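Local coordinates for protein 23S rRNA-specific endonuclease VapC20 (Mycobacterium tuberculosis H37Rv, PDB 5WZF) that cleaves 23S rRNA in the sarcin-ricin loop as the magnesium-dependent toxin of a type II toxin-antitoxin system, at residues T19-A24 against G34-L39; W96-R101 against R105-V110; T113-M118 against S134-V139. All blocks are in the same frame, centred on the assembly; numbering follows the deposited sequence.

Contact 1 of 3, residues T19-A24 against G34-L39; sequences TSFWAA and GTAKRL
Phe21 reaches out of helix 19-25 and lays the end of its ring against Ala36 and Leu39 of helix 33-41. Its CG lies anti to the backbone N (chi1 -177°), which brings the far end of the ring to the second helix although the Phe21 CB does not itself point there. The ring meets Ala36 in two ways. Phe21 CZ comes to 3.3 Å from Ala36 O, at an oblique angle to the ring, a close approach that is not a hydrogen bond. Phe21 CE1 lies 3.9 Å from Ala36 CB, an ordinary apolar touch. Leu39 comes one turn later on the same helix. Its CB sits at the ring edge, near the ring plane, 3.8 Å from Phe21 CE1. Leu39 CD1 reaches Phe21 CE1 at 4.0 Å.

In this PIN domain, helix 19-25 directly follows strand 14-17 of the central parallel sheet. Asp18, a predicted magnesium ligand, stands at the junction and accepts a hydrogen bond to its OD2 from Ser20 OG. The packing on helix 33-41 lies beside the end of the sheet that carries this predicted site. The two segment axes approach to 9.1 Å and cross at -104°, close to perpendicular. Small residues sit where the backbones come nearest: the CA atoms of Ala24 and Ala36 are 6.1 Å apart. Both CB atoms head toward the opposite helix and meet, Ala24 CB 3.9 Å from Ala36 CB. Ala36 CB lies against both Phe21 CE1 and Ala24 CB. All four touching residues are buried. Tyr127 of strand 125-127 adjoins the contact: its ring meets that of Phe21, and its OH is hydrogen-bonded to Leu39 O. Ala24 O is hydrogen-bonded to His33 ND1 at the start of the second helix.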
ATOM      1  N   THR B  19       0.272   0.065  10.787  1.00 12.60           N
ATOM      2  CA  THR B  19       0.082  -1.343  10.456  1.00 15.55           C
ATOM      3  C   THR B  19       0.668  -2.303  11.484  1.00 16.46           C
ATOM      4  O   THR B  19       0.051  -3.315  11.820  1.00 17.52           O
ATOM      5  CB  THR B  19       0.712  -1.646   9.089  1.00 16.86           C
ATOM      6  OG1 THR B  19       0.189  -0.729   8.125  1.00 21.77           O
ATOM      7  CG2 THR B  19       0.435  -3.084   8.649  1.00 19.83           C
ATOM      8  N   SER B  20       1.860  -1.990  11.983  1.00 13.92           N
ATOM      9  CA  SER B  20       2.518  -2.872  12.941  1.00 14.41           C
ATOM     10  C   SER B  20       1.654  -3.060  14.183  1.00 17.33           C
ATOM     11  O   SER B  20       1.629  -4.142  14.772  1.00 15.52           O
ATOM     12  CB  SER B  20       3.900  -2.330  13.320  1.00 15.59           C
ATOM     13  OG  SER B  20       3.821  -0.994  13.779  1.00 16.15           O
ATOM     14  N   PHE B  21       0.923  -2.016  14.564  1.00 15.39           N
ATOM     15  CA  PHE B  21       0.050  -2.114  15.728  1.00 14.60           C
ATOM     16  C   PHE B  21      -1.253  -2.842  15.398  1.00 13.26           C
ATOM     17  O   PHE B  21      -1.670  -3.727  16.147  1.00 14.30           O
ATOM     18  CB  PHE B  21      -0.265  -0.733  16.308  1.00 16.40           C
ATOM     19  CG  PHE B  21      -1.103  -0.790  17.558  1.00 16.75           C
ATOM     20  CD1 PHE B  21      -0.505  -0.900  18.804  1.00 17.60           C
ATOM     21  CD2 PHE B  21      -2.488  -0.765  17.484  1.00 17.31           C
ATOM     22  CE1 PHE B  21      -1.271  -0.971  19.951  1.00 20.28           C
ATOM     23  CE2 PHE B  21      -3.258  -0.840  18.627  1.00 20.20           C
ATOM     24  CZ  PHE B  21      -2.650  -0.941  19.862  1.00 19.76           C
ATOM     25  N   TRP B  22      -1.895  -2.465  14.295  1.00 12.73           N
ATOM     26  CA  TRP B  22      -3.141  -3.112  13.891  1.00 12.69           C
ATOM     27  C   TRP B  22      -2.958  -4.619  13.747  1.00 13.76           C
ATOM     28  O   TRP B  22      -3.814  -5.405  14.157  1.00 15.52           O
ATOM     29  CB  TRP B  22      -3.662  -2.555  12.562  1.00 13.75           C
ATOM     30  CG  TRP B  22      -4.257  -1.173  12.566  1.00 13.37           C
ATOM     31  CD1 TRP B  22      -3.978  -0.175  11.680  1.00 14.58           C
ATOM     32  CD2 TRP B  22      -5.259  -0.652  13.451  1.00 15.83           C
ATOM     33  NE1 TRP B  22      -4.725   0.940  11.964  1.00 18.94           N
ATOM     34  CE2 TRP B  22      -5.524   0.674  13.047  1.00 17.78           C
ATOM     35  CE3 TRP B  22      -5.951  -1.169  14.551  1.00 17.23           C
ATOM     36  CZ2 TRP B  22      -6.445   1.488  13.702  1.00 15.92           C
ATOM     37  CZ3 TRP B  22      -6.865  -0.358  15.203  1.00 19.19           C
ATOM     38  CH2 TRP B  22      -7.104   0.955  14.774  1.00 19.32           C
ATOM     39  N   ALA B  23      -1.838  -5.010  13.145  1.00 17.96           N
ATOM     40  CA  ALA B  23      -1.537  -6.417  12.910  1.00 18.42           C
ATOM     41  C   ALA B  23      -1.355  -7.173  14.218  1.00 18.29           C
ATOM     42  O   ALA B  23      -1.778  -8.320  14.342  1.00 19.01           O
ATOM     43  CB  ALA B  23      -0.298  -6.557  12.048  1.00 23.37           C
ATOM     44  N   ALA B  24      -0.716  -6.529  15.189  1.00 15.27           N
ATOM     45  CA  ALA B  24      -0.538  -7.138  16.501  1.00 16.69           C
ATOM     46  C   ALA B  24      -1.871  -7.247  17.237  1.00 18.25           C
ATOM     47  O   ALA B  24      -2.126  -8.223  17.934  1.00 18.88           O
ATOM     48  CB  ALA B  24       0.460  -6.341  17.332  1.00 17.07           C
ATOM     49  N   GLY B  34      -0.503  -9.135  23.323  1.00 22.31           N
ATOM     50  CA  GLY B  34      -0.791  -8.717  24.683  1.00 25.44           C
ATOM     51  C   GLY B  34      -0.441  -7.259  24.905  1.00 25.09           C
ATOM     52  O   GLY B  34      -1.219  -6.505  25.485  1.00 25.12           O
ATOM     53  N   THR B  35       0.737  -6.866  24.427  1.00 25.99           N
ATOM     54  CA  THR B  35       1.195  -5.485  24.532  1.00 24.82           C
ATOM     55  C   THR B  35       0.256  -4.539  23.789  1.00 22.24           C
ATOM     56  O   THR B  35      -0.052  -3.447  24.272  1.00 22.82           O
ATOM     57  CB  THR B  35       2.623  -5.325  23.976  1.00 27.48           C
ATOM     58  OG1 THR B  35       3.530  -6.117  24.754  1.00 32.47           O
ATOM     59  CG2 THR B  35       3.061  -3.870  24.026  1.00 29.65           C
ATOM     60  N   ALA B  36      -0.196  -4.967  22.615  1.00 20.95           N
ATOM     61  CA  ALA B  36      -1.131  -4.180  21.817  1.00 19.95           C
ATOM     62  C   ALA B  36      -2.450  -3.955  22.555  1.00 20.01           C
ATOM     63  O   ALA B  36      -2.978  -2.843  22.572  1.00 19.09           O
ATOM     64  CB  ALA B  36      -1.388  -4.858  20.474  1.00 17.99           C
ATOM     65  N   LYS B  37      -2.981  -5.011  23.166  1.00 20.80           N
ATOM     66  CA  LYS B  37      -4.253  -4.906  23.874  1.00 21.03           C
ATOM     67  C   LYS B  37      -4.158  -3.953  25.060  1.00 23.75           C
ATOM     68  O   LYS B  37      -5.094  -3.204  25.335  1.00 24.50           O
ATOM     69  CB  LYS B  37      -4.733  -6.282  24.346  1.00 24.10           C
ATOM     70  CG  LYS B  37      -5.271  -7.160  23.229  1.00 28.17           C
ATOM     71  CD  LYS B  37      -6.122  -8.295  23.778  1.00 35.86           C
ATOM     72  CE  LYS B  37      -5.331  -9.175  24.727  1.00 39.09           C
ATOM     73  NZ  LYS B  37      -6.141 -10.333  25.198  1.00 44.11           N
ATOM     74  N   ARG B  38      -3.026  -3.979  25.756  1.00 25.15           N
ATOM     75  CA  ARG B  38      -2.822  -3.086  26.893  1.00 27.27           C
ATOM     76  C   ARG B  38      -2.762  -1.634  26.427  1.00 26.35           C
ATOM     77  O   ARG B  38      -3.359  -0.750  27.043  1.00 28.11           O
ATOM     78  CB  ARG B  38      -1.547  -3.454  27.656  1.00 31.54           C
ATOM     79  CG  ARG B  38      -1.634  -4.780  28.400  1.00 42.10           C
ATOM     80  CD  ARG B  38      -0.488  -4.947  29.391  1.00 52.04           C
ATOM     81  NE  ARG B  38       0.817  -4.995  28.736  1.00 57.19           N
ATOM     82  CZ  ARG B  38       1.374  -6.104  28.260  1.00 61.66           C
ATOM     83  NH1 ARG B  38       0.740  -7.265  28.363  1.00 62.29           N
ATOM     84  NH2 ARG B  38       2.566  -6.054  27.680  1.00 64.19           N
ATOM     85  N   LEU B  39      -2.044  -1.395  25.335  1.00 24.18           N
ATOM     86  CA  LEU B  39      -1.951  -0.058  24.761  1.00 25.83           C
ATOM     87  C   LEU B  39      -3.306   0.433  24.266  1.00 27.41           C
ATOM     88  O   LEU B  39      -3.651   1.602  24.431  1.00 26.23           O
ATOM     89  CB  LEU B  39      -0.944  -0.033  23.612  1.00 26.07           C
ATOM     90  CG  LEU B  39       0.529  -0.031  24.016  1.00 25.88           C
ATOM     91  CD1 LEU B  39       1.417  -0.254  22.800  1.00 27.49           C
ATOM     92  CD2 LEU B  39       0.869   1.278  24.704  1.00 26.85           C
TER

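Contact 2 of 3, residues W96-R101 against R105-V110; sequences WEWLVR and REYSFV
The loop joining helix 89-101 to helix 109-121 of the PIN domain is packed through two aromatic pairs, Trp98 with Tyr107 and Trp96 with Phe109. The first is T-shaped. The edge of the Trp98 six-membered ring points at the face of Tyr107, with the planes at 68°, and Trp98 CH2 lies over the middle of the tyrosine ring, 3.6 Å from Tyr107 CD2. The Trp96 six-membered ring and the Phe109 ring meet obliquely, with planes at 37°. Phe109 CE1 sits over one face of the indole, 3.6 Å from Trp96 CE2. With chi1 at 173°, Phe109 CG is trans to its own N, which carries the ring to Trp96 although its CB does not point at that helix.

Leu99 fills in between the pairs. Its CD1 lies at the edge of the Phe109 ring, 3.9 Å from Phe109 CD1. Its CD2 rests on the loop backbone, 3.8 Å from both Tyr107 O and Ser108 O. The Ser108 CB points away from helix 89-101; as N-cap of helix 109-121, its OG is hydrogen-bonded to Asp111 N.

Every side-chain contact between the segments is apolar or aromatic, whereas Leu99 O, Tyr107 O and Phe109 N bond to the chain of another protein.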
ATOM      1  N   TRP B  96       6.239  11.470  -1.561  1.00 11.41           N
ATOM      2  CA  TRP B  96       7.197  11.061  -2.584  1.00 17.24           C
ATOM      3  C   TRP B  96       8.475  11.900  -2.527  1.00 16.50           C
ATOM      4  O   TRP B  96       9.584  11.363  -2.616  1.00 15.05           O
ATOM      5  CB  TRP B  96       6.585  11.164  -3.986  1.00 18.97           C
ATOM      6  CG  TRP B  96       5.682  10.020  -4.374  1.00 14.20           C
ATOM      7  CD1 TRP B  96       4.347  10.089  -4.650  1.00 17.25           C
ATOM      8  CD2 TRP B  96       6.055   8.648  -4.544  1.00 12.87           C
ATOM      9  NE1 TRP B  96       3.863   8.843  -4.975  1.00 15.42           N
ATOM     10  CE2 TRP B  96       4.892   7.940  -4.917  1.00 12.93           C
ATOM     11  CE3 TRP B  96       7.258   7.945  -4.406  1.00 13.93           C
ATOM     12  CZ2 TRP B  96       4.898   6.568  -5.162  1.00 12.64           C
ATOM     13  CZ3 TRP B  96       7.261   6.582  -4.649  1.00 13.55           C
ATOM     14  CH2 TRP B  96       6.087   5.908  -5.021  1.00 14.50           C
ATOM     15  N   GLU B  97       8.317  13.215  -2.396  1.00 15.89           N
ATOM     16  CA  GLU B  97       9.467  14.110  -2.306  1.00 19.81           C
ATOM     17  C   GLU B  97      10.281  13.765  -1.068  1.00 17.38           C
ATOM     18  O   GLU B  97      11.512  13.782  -1.092  1.00 18.34           O
ATOM     19  CB  GLU B  97       9.021  15.576  -2.263  1.00 23.12           C
ATOM     20  CG  GLU B  97       8.260  16.028  -3.497  1.00 30.05           C
ATOM     21  CD  GLU B  97       7.724  17.441  -3.374  1.00 42.88           C
ATOM     22  OE1 GLU B  97       7.930  18.069  -2.313  1.00 49.99           O
ATOM     23  OE2 GLU B  97       7.095  17.924  -4.339  1.00 45.92           O
ATOM     24  N   TRP B  98       9.575  13.433   0.009  1.00 15.74           N
ATOM     25  CA  TRP B  98      10.199  13.042   1.267  1.00 18.20           C
ATOM     26  C   TRP B  98      11.023  11.766   1.075  1.00 18.77           C
ATOM     27  O   TRP B  98      12.175  11.686   1.508  1.00 21.05           O
ATOM     28  CB  TRP B  98       9.122  12.841   2.341  1.00 18.39           C
ATOM     29  CG  TRP B  98       9.640  12.690   3.741  1.00 19.87           C
ATOM     30  CD1 TRP B  98       9.785  13.678   4.672  1.00 19.90           C
ATOM     31  CD2 TRP B  98      10.058  11.476   4.374  1.00 19.35           C
ATOM     32  NE1 TRP B  98      10.281  13.154   5.846  1.00 25.40           N
ATOM     33  CE2 TRP B  98      10.457  11.804   5.688  1.00 24.60           C
ATOM     34  CE3 TRP B  98      10.148  10.144   3.957  1.00 16.64           C
ATOM     35  CZ2 TRP B  98      10.934  10.849   6.586  1.00 24.51           C
ATOM     36  CZ3 TRP B  98      10.626   9.198   4.849  1.00 18.18           C
ATOM     37  CH2 TRP B  98      11.008   9.554   6.149  1.00 19.54           C
ATOM     38  N   LEU B  99      10.424  10.779   0.411  1.00 14.41           N
ATOM     39  CA  LEU B  99      11.081   9.500   0.147  1.00 14.61           C
ATOM     40  C   LEU B  99      12.355   9.658  -0.673  1.00 16.65           C
ATOM     41  O   LEU B  99      13.375   9.033  -0.378  1.00 17.04           O
ATOM     42  CB  LEU B  99      10.128   8.546  -0.579  1.00 12.48           C
ATOM     43  CG  LEU B  99       9.072   7.840   0.275  1.00 11.97           C
ATOM     44  CD1 LEU B  99       8.056   7.130  -0.618  1.00 13.03           C
ATOM     45  CD2 LEU B  99       9.692   6.859   1.270  1.00 13.22           C
ATOM     46  N   VAL B 100      12.283  10.487  -1.710  1.00 17.32           N
ATOM     47  CA  VAL B 100      13.420  10.710  -2.594  1.00 17.33           C
ATOM     48  C   VAL B 100      14.540  11.409  -1.825  1.00 19.22           C
ATOM     49  O   VAL B 100      15.722  11.162  -2.060  1.00 23.82           O
ATOM     50  CB  VAL B 100      13.015  11.549  -3.834  1.00 17.66           C
ATOM     51  CG1 VAL B 100      14.237  11.954  -4.650  1.00 23.62           C
ATOM     52  CG2 VAL B 100      12.023  10.780  -4.701  1.00 16.37           C
ATOM     53  N   ARG B 101      14.156  12.257  -0.878  1.00 18.58           N
ATOM     54  CA  ARG B 101      15.117  13.048  -0.118  1.00 26.84           C
ATOM     55  C   ARG B 101      15.786  12.260   1.013  1.00 23.78           C
ATOM     56  O   ARG B 101      16.954  12.484   1.325  1.00 28.77           O
ATOM     57  CB  ARG B 101      14.421  14.292   0.438  1.00 34.10           C
ATOM     58  CG  ARG B 101      15.322  15.238   1.207  1.00 42.27           C
ATOM     59  CD  ARG B 101      14.641  16.578   1.467  1.00 49.27           C
ATOM     60  NE  ARG B 101      13.440  16.452   2.289  1.00 52.14           N
ATOM     61  CZ  ARG B 101      12.197  16.541   1.822  1.00 48.38           C
ATOM     62  NH1 ARG B 101      11.983  16.759   0.532  1.00 50.76           N
ATOM     63  NH2 ARG B 101      11.169  16.415   2.648  1.00 39.62           N
ATOM     64  N   ARG B 105      17.977   6.027   5.448  1.00 29.87           N
ATOM     65  CA  ARG B 105      17.368   4.844   6.049  1.00 31.31           C
ATOM     66  C   ARG B 105      16.275   4.299   5.135  1.00 27.09           C
ATOM     67  O   ARG B 105      15.626   5.061   4.424  1.00 27.18           O
ATOM     68  CB  ARG B 105      16.797   5.183   7.429  1.00 34.01           C
ATOM     69  CG  ARG B 105      16.142   4.025   8.169  1.00 39.40           C
ATOM     70  CD  ARG B 105      15.464   4.520   9.439  1.00 41.80           C
ATOM     71  NE  ARG B 105      14.571   3.524  10.025  1.00 41.25           N
ATOM     72  CZ  ARG B 105      14.857   2.803  11.105  1.00 44.37           C
ATOM     73  NH1 ARG B 105      16.014   2.965  11.735  1.00 46.60           N
ATOM     74  NH2 ARG B 105      13.978   1.922  11.562  1.00 48.05           N
ATOM     75  N   GLU B 106      16.078   2.984   5.145  1.00 27.89           N
ATOM     76  CA  GLU B 106      15.028   2.376   4.332  1.00 27.04           C
ATOM     77  C   GLU B 106      13.645   2.704   4.880  1.00 24.71           C
ATOM     78  O   GLU B 106      13.284   2.261   5.970  1.00 28.35           O
ATOM     79  CB  GLU B 106      15.207   0.857   4.255  1.00 31.33           C
ATOM     80  CG  GLU B 106      14.129   0.167   3.424  1.00 33.00           C
ATOM     81  CD  GLU B 106      14.253  -1.348   3.415  1.00 39.42           C
ATOM     82  OE1 GLU B 106      15.334  -1.868   3.763  1.00 36.28           O
ATOM     83  OE2 GLU B 106      13.264  -2.019   3.052  1.00 45.98           O
ATOM     84  N   TYR B 107      12.876   3.483   4.125  1.00 20.35           N
ATOM     85  CA  TYR B 107      11.495   3.792   4.490  1.00 18.53           C
ATOM     86  C   TYR B 107      10.530   3.291   3.422  1.00 20.81           C
ATOM     87  O   TYR B 107      10.813   3.398   2.228  1.00 17.73           O
ATOM     88  CB  TYR B 107      11.299   5.297   4.689  1.00 17.46           C
ATOM     89  CG  TYR B 107      11.948   5.861   5.931  1.00 18.84           C
ATOM     90  CD1 TYR B 107      11.410   5.614   7.189  1.00 19.98           C
ATOM     91  CD2 TYR B 107      13.082   6.657   5.848  1.00 21.20           C
ATOM     92  CE1 TYR B 107      11.995   6.132   8.331  1.00 22.16           C
ATOM     93  CE2 TYR B 107      13.674   7.181   6.982  1.00 21.79           C
ATOM     94  CZ  TYR B 107      13.127   6.917   8.221  1.00 23.22           C
ATOM     95  OH  TYR B 107      13.713   7.439   9.354  1.00 25.68           O
ATOM     96  N   SER B 108       9.395   2.750   3.856  1.00 17.02           N
ATOM     97  CA  SER B 108       8.356   2.305   2.934  1.00 16.73           C
ATOM     98  C   SER B 108       7.492   3.478   2.506  1.00 16.32           C
ATOM     99  O   SER B 108       7.463   4.511   3.172  1.00 15.11           O
ATOM    100  CB  SER B 108       7.476   1.232   3.578  1.00 22.17           C
ATOM    101  OG  SER B 108       6.574   1.813   4.505  1.00 22.10           O
ATOM    102  N   PHE B 109       6.786   3.315   1.392  1.00 17.46           N
ATOM    103  CA  PHE B 109       5.832   4.323   0.943  1.00 15.15           C
ATOM    104  C   PHE B 109       4.732   4.576   1.975  1.00 13.58           C
ATOM    105  O   PHE B 109       4.370   5.723   2.230  1.00 15.86           O
ATOM    106  CB  PHE B 109       5.199   3.907  -0.379  1.00 20.83           C
ATOM    107  CG  PHE B 109       4.084   4.808  -0.824  1.00 20.94           C
ATOM    108  CD1 PHE B 109       4.357   6.037  -1.399  1.00 18.72           C
ATOM    109  CD2 PHE B 109       2.762   4.426  -0.662  1.00 19.24           C
ATOM    110  CE1 PHE B 109       3.332   6.869  -1.807  1.00 19.61           C
ATOM    111  CE2 PHE B 109       1.734   5.253  -1.070  1.00 19.35           C
ATOM    112  CZ  PHE B 109       2.020   6.475  -1.645  1.00 18.01           C
ATOM    113  N   VAL B 110       4.189   3.508   2.553  1.00 13.79           N
ATOM    114  CA  VAL B 110       3.122   3.660   3.541  1.00 13.52           C
ATOM    115  C   VAL B 110       3.611   4.462   4.747  1.00 15.95           C
ATOM    116  O   VAL B 110       2.901   5.330   5.260  1.00 17.40           O
ATOM    117  CB  VAL B 110       2.574   2.288   3.997  1.00 15.48           C
ATOM    118  CG1 VAL B 110       1.640   2.449   5.180  1.00 16.27           C
ATOM    119  CG2 VAL B 110       1.849   1.604   2.846  1.00 17.44           C
TER

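Contact 3 of 3, residues T113-M118 against S134-V139; sequences TSFAVM and SAAGFV
Phe115 turns one ring face to Ala136, whose methyl makes a CH-pi contact. Ala136 CB lies 3.7 Å from the centroid of the Phe115 ring, 18° off the ring normal and closest to Phe115 CE2, at 3.5 Å. Phe138 packs beside the same phenylalanine. The two rings are nearly parallel but slid apart, so they barely overlap; Phe115 CD1 approaches Phe138 CE2 to 3.6 Å.

Met118 covers a face of Phe138 in a Met-aromatic contact. Its SD stands 4.1 Å from the centroid of the Phe138 ring, only 11° off the normal. The chain bends at its last torsion (chi3 69°), and Met118 CE comes down to 3.5 Å from Phe138 CD1. Met118 CB touches Phe138 CE1.

Gly137, between Ala136 and Phe138, has positive phi and closes helix 132-135 with a Schellman motif. Phe115 has edge-to-face neighbours in Trp98 of helix 89-101 and Phe133 of helix 132-135. Met118 also touches Phe16 of strand 14-17. Val139 makes backbone hydrogen bonds with Gln124 and Ala126, and begins strand 139-140 at one edge of the sheet within this chain. Through Ala136 and Phe138, the lead-in to that strand packs on Phe115 and Met118 of helix 109-121.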
ATOM      1  N   THR B 113       3.751   8.162   3.883  1.00 13.87           N
ATOM      2  CA  THR B 113       2.438   8.799   3.877  1.00 12.10           C
ATOM      3  C   THR B 113       1.926   8.951   5.308  1.00 11.68           C
ATOM      4  O   THR B 113       1.215   9.901   5.624  1.00 14.68           O
ATOM      5  CB  THR B 113       1.409   8.011   3.030  1.00 15.12           C
ATOM      6  OG1 THR B 113       1.242   6.692   3.561  1.00 16.04           O
ATOM      7  CG2 THR B 113       1.859   7.927   1.575  1.00 13.17           C
ATOM      8  N   SER B 114       2.299   8.013   6.174  1.00 10.61           N
ATOM      9  CA  SER B 114       1.901   8.086   7.574  1.00 12.92           C
ATOM     10  C   SER B 114       2.553   9.290   8.236  1.00 13.27           C
ATOM     11  O   SER B 114       1.896  10.042   8.954  1.00 11.89           O
ATOM     12  CB  SER B 114       2.271   6.801   8.311  1.00 13.49           C
ATOM     13  OG  SER B 114       1.466   5.727   7.859  1.00 11.78           O
ATOM     14  N   PHE B 115       3.844   9.474   7.974  1.00 15.92           N
ATOM     15  CA  PHE B 115       4.581  10.611   8.516  1.00 16.57           C
ATOM     16  C   PHE B 115       3.943  11.916   8.061  1.00 17.50           C
ATOM     17  O   PHE B 115       3.816  12.862   8.838  1.00 16.79           O
ATOM     18  CB  PHE B 115       6.051  10.575   8.085  1.00 13.57           C
ATOM     19  CG  PHE B 115       6.774   9.315   8.475  1.00 15.21           C
ATOM     20  CD1 PHE B 115       6.330   8.536   9.536  1.00 14.21           C
ATOM     21  CD2 PHE B 115       7.904   8.912   7.778  1.00 15.36           C
ATOM     22  CE1 PHE B 115       7.000   7.378   9.891  1.00 12.36           C
ATOM     23  CE2 PHE B 115       8.580   7.757   8.127  1.00 14.68           C
ATOM     24  CZ  PHE B 115       8.126   6.984   9.184  1.00 14.27           C
ATOM     25  N   ALA B 116       3.549  11.956   6.792  1.00 15.41           N
ATOM     26  CA  ALA B 116       2.947  13.148   6.207  1.00 16.72           C
ATOM     27  C   ALA B 116       1.594  13.461   6.832  1.00 16.68           C
ATOM     28  O   ALA B 116       1.249  14.627   7.029  1.00 18.29           O
ATOM     29  CB  ALA B 116       2.810  12.984   4.698  1.00 16.87           C
ATOM     30  N   VAL B 117       0.823  12.421   7.136  1.00 16.34           N
ATOM     31  CA  VAL B 117      -0.467  12.607   7.791  1.00 14.37           C
ATOM     32  C   VAL B 117      -0.262  13.182   9.189  1.00 14.89           C
ATOM     33  O   VAL B 117      -0.964  14.108   9.598  1.00 17.36           O
ATOM     34  CB  VAL B 117      -1.267  11.284   7.883  1.00 16.46           C
ATOM     35  CG1 VAL B 117      -2.486  11.455   8.784  1.00 17.23           C
ATOM     36  CG2 VAL B 117      -1.694  10.814   6.492  1.00 17.39           C
ATOM     37  N   MET B 118       0.713  12.640   9.917  1.00 14.72           N
ATOM     38  CA  MET B 118       0.967  13.083  11.284  1.00 17.73           C
ATOM     39  C   MET B 118       1.447  14.534  11.311  1.00 20.14           C
ATOM     40  O   MET B 118       1.061  15.301  12.191  1.00 22.63           O
ATOM     41  CB  MET B 118       1.987  12.165  11.970  1.00 17.40           C
ATOM     42  CG  MET B 118       1.479  10.741  12.204  1.00 13.69           C
ATOM     43  SD  MET B 118       2.696   9.651  12.986  1.00 16.52           S
ATOM     44  CE  MET B 118       2.794  10.359  14.631  1.00 16.69           C
ATOM     45  N   SER B 134       9.972   6.188  15.260  1.00 18.16           N
ATOM     46  CA  SER B 134      10.968   6.762  16.163  1.00 18.61           C
ATOM     47  C   SER B 134      12.134   7.360  15.384  1.00 23.87           C
ATOM     48  O   SER B 134      12.617   8.443  15.710  1.00 22.75           O
ATOM     49  CB  SER B 134      11.486   5.706  17.140  1.00 21.94           C
ATOM     50  OG  SER B 134      10.423   5.130  17.875  1.00 22.74           O
ATOM     51  N   ALA B 135      12.583   6.651  14.351  1.00 20.61           N
ATOM     52  CA  ALA B 135      13.690   7.133  13.533  1.00 23.25           C
ATOM     53  C   ALA B 135      13.300   8.401  12.780  1.00 23.23           C
ATOM     54  O   ALA B 135      14.137   9.272  12.537  1.00 26.02           O
ATOM     55  CB  ALA B 135      14.148   6.056  12.560  1.00 24.31           C
ATOM     56  N   ALA B 136      12.025   8.504  12.424  1.00 20.77           N
ATOM     57  CA  ALA B 136      11.540   9.641  11.652  1.00 21.15           C
ATOM     58  C   ALA B 136      11.198  10.830  12.546  1.00 23.76           C
ATOM     59  O   ALA B 136      10.800  11.887  12.059  1.00 26.99           O
ATOM     60  CB  ALA B 136      10.330   9.243  10.820  1.00 19.32           C
ATOM     61  N   GLY B 137      11.355  10.659  13.853  1.00 21.34           N
ATOM     62  CA  GLY B 137      11.209  11.773  14.773  1.00 24.59           C
ATOM     63  C   GLY B 137       9.888  11.831  15.514  1.00 24.35           C
ATOM     64  O   GLY B 137       9.574  12.840  16.145  1.00 26.37           O
ATOM     65  N   PHE B 138       9.112  10.754  15.438  1.00 19.15           N
ATOM     66  CA  PHE B 138       7.855  10.669  16.171  1.00 22.04           C
ATOM     67  C   PHE B 138       8.034   9.790  17.404  1.00 24.05           C
ATOM     68  O   PHE B 138       9.107   9.227  17.619  1.00 26.68           O
ATOM     69  CB  PHE B 138       6.734  10.121  15.280  1.00 18.47           C
ATOM     70  CG  PHE B 138       6.465  10.960  14.061  1.00 17.78           C
ATOM     71  CD1 PHE B 138       5.721  12.126  14.153  1.00 18.48           C
ATOM     72  CD2 PHE B 138       6.965  10.588  12.825  1.00 20.49           C
ATOM     73  CE1 PHE B 138       5.474  12.903  13.032  1.00 19.11           C
ATOM     74  CE2 PHE B 138       6.726  11.361  11.701  1.00 23.12           C
ATOM     75  CZ  PHE B 138       5.981  12.520  11.805  1.00 18.97           C
ATOM     76  N   VAL B 139       6.987   9.677  18.212  1.00 16.95           N
ATOM     77  CA  VAL B 139       7.044   8.850  19.409  1.00 18.20           C
ATOM     78  C   VAL B 139       6.209   7.588  19.244  1.00 18.91           C
ATOM     79  O   VAL B 139       5.000   7.667  19.027  1.00 23.20           O
ATOM     80  CB  VAL B 139       6.540   9.613  20.649  1.00 19.75           C
ATOM     81  CG1 VAL B 139       6.379   8.663  21.829  1.00 19.94           C
ATOM     82  CG2 VAL B 139       7.483  10.778  20.990  1.00 21.40           C
TER

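Contacts 2 and 3 share helix 109-121 and touch, with centres 11 Å apart. Trp98 CH2 lies 3.6 Å from Phe115 CD2, which joins their aromatic clusters. Tyr107 OH also packs on Ala135 CB, at 3.5 Å. Contact 1 lies apart, its centre about 24 Å from that of contact 2, on the opposite side of the chain's centre, and about 18 Å from that of contact 3. All three lie near the predicted magnesium site. The side chain of Phe21 in contact 1 is about 5 Å from that of Asp18. Asp111 sits in the first turn of helix 109-121, which Ser108 of contact 2 caps, and its side chain is about 4 Å from that of Phe115 in contact 3.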